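Local coordinates for 3-dehydroquinate dehydratase (Geobacillus kaustophilus, PDB 2YR1), which probably catalyses the cis-dehydration of 3-dehydroquinate to 3-dehydroshikimate, the third step of the chorismate pathway that supplies aromatic amino acids, at residues A[36-39]-A[40-43]. Sequence-based numbering, arbitrary orientation.
Sequences REAE and EVCR
Glu40 N to Arg36 O (3.3 Å), Val41 N to Glu37 O (2.8 Å) and Cys42 N to Ala38 O (2.7 Å) are successive i to i+4 hydrogen bonds, the signature of an alpha-helix, here within helix 31-43. The next, Arg43 N to Glu39 O, is weak, its N-H...O angle bent to 128°, and Arg43 N makes a second weak bond to Glu40 O. On the exposed face Glu39 and Arg43 run side by side: Glu39 OE2 meets Arg43 CD at 3.5 Å but forms just a long salt bridge to Arg43 NH1 (4.0 Å), the carboxylate and guanidinium planes being 75° apart. Arg43 CG lies anti to the backbone N (chi1 -165°), which carries the extended chain alongside that carboxylate. On the buried face Val41 sets both methyls against Glu37 O, CG1 and CG2 each 3.1 Å away, and CG2 also reaches Ala38 O at 3.0 Å. Val41 also touches Val26 and Leu49, so an alanine here would probably open a gap between helix and sheet. Helix 31-43 thus packs, as the crossover of a beta-alpha-beta unit, against parallel strands 21-26 and 48-52 of the TIM barrel, with Cys42 also on Leu49.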
loop_
_atom_site.group_PDB
_atom_site.type_symbol
_atom_site.label_atom_id
_atom_site.label_comp_id
_atom_site.label_asym_id
_atom_site.label_seq_id
_atom_site.Cartn_x
_atom_site.Cartn_y
_atom_site.Cartn_z
ATOM N N ARG A 36 5.409 -32.995 3.881
ATOM C CA ARG A 36 6.666 -32.342 4.237
ATOM C C ARG A 36 6.432 -30.835 4.290
ATOM O O ARG A 36 6.808 -30.175 5.255
ATOM C CB ARG A 36 7.743 -32.641 3.197
ATOM C CG ARG A 36 8.191 -34.085 3.141
ATOM C CD ARG A 36 9.034 -34.321 1.893
ATOM N NE ARG A 36 9.403 -35.723 1.742
ATOM C CZ ARG A 36 10.235 -36.363 2.551
ATOM N NH1 ARG A 36 10.789 -35.724 3.574
ATOM N NH2 ARG A 36 10.516 -37.640 2.334
ATOM N N GLU A 37 5.816 -30.309 3.230
ATOM C CA GLU A 37 5.491 -28.889 3.117
ATOM C C GLU A 37 4.655 -28.392 4.300
ATOM O O GLU A 37 4.915 -27.321 4.838
ATOM C CB GLU A 37 4.724 -28.635 1.812
ATOM C CG GLU A 37 5.577 -28.347 0.586
ATOM C CD GLU A 37 6.831 -29.202 0.520
ATOM O OE1 GLU A 37 7.718 -29.021 1.390
ATOM O OE2 GLU A 37 6.934 -30.054 -0.398
ATOM N N ALA A 38 3.653 -29.175 4.699
ATOM C CA ALA A 38 2.773 -28.816 5.817
ATOM C C ALA A 38 3.519 -28.614 7.123
ATOM O O ALA A 38 3.304 -27.620 7.813
ATOM C CB ALA A 38 1.710 -29.875 6.005
ATOM N N GLU A 39 4.387 -29.559 7.475
ATOM C CA GLU A 39 5.150 -29.436 8.709
ATOM C C GLU A 39 5.903 -28.116 8.691
ATOM O O GLU A 39 5.816 -27.330 9.637
ATOM C CB GLU A 39 6.125 -30.612 8.854
ATOM C CG GLU A 39 7.492 -30.276 9.481
ATOM C CD GLU A 39 7.423 -29.720 10.907
ATOM O OE1 GLU A 39 6.767 -30.346 11.772
ATOM O OE2 GLU A 39 8.049 -28.664 11.160
ATOM N N GLU A 40 6.629 -27.885 7.600
ATOM C CA GLU A 40 7.411 -26.666 7.409
ATOM C C GLU A 40 6.574 -25.389 7.455
ATOM O O GLU A 40 6.909 -24.442 8.174
ATOM C CB GLU A 40 8.150 -26.720 6.068
ATOM C CG GLU A 40 9.299 -27.712 6.029
ATOM C CD GLU A 40 10.391 -27.383 7.040
ATOM O OE1 GLU A 40 11.440 -28.067 7.021
ATOM O OE2 GLU A 40 10.204 -26.446 7.853
ATOM N N VAL A 41 5.500 -25.351 6.671
ATOM C CA VAL A 41 4.653 -24.168 6.652
ATOM C C VAL A 41 4.025 -23.947 8.018
ATOM O O VAL A 41 4.015 -22.832 8.528
ATOM C CB VAL A 41 3.516 -24.273 5.599
ATOM C CG1 VAL A 41 4.091 -24.359 4.207
ATOM C CG2 VAL A 41 2.656 -25.480 5.887
ATOM N N CYS A 42 3.503 -25.010 8.613
ATOM C CA CYS A 42 2.876 -24.881 9.920
ATOM C C CYS A 42 3.843 -24.436 11.006
ATOM O O CYS A 42 3.415 -23.870 12.013
ATOM C CB CYS A 42 2.174 -26.183 10.318
ATOM S SG CYS A 42 0.591 -26.452 9.473
ATOM N N ARG A 43 5.139 -24.662 10.800
ATOM C CA ARG A 43 6.152 -24.248 11.775
ATOM C C ARG A 43 6.121 -22.719 11.836
ATOM O O ARG A 43 6.389 -22.110 12.874
ATOM C CB ARG A 43 7.542 -24.754 11.369
ATOM C CG ARG A 43 8.569 -24.668 12.500
ATOM C CD ARG A 43 9.640 -25.761 12.411
ATOM N NE ARG A 43 10.312 -25.947 13.699
ATOM C CZ ARG A 43 11.154 -26.943 13.984
ATOM N NH1 ARG A 43 11.451 -27.865 13.074
ATOM N NH2 ARG A 43 11.693 -27.025 15.193
#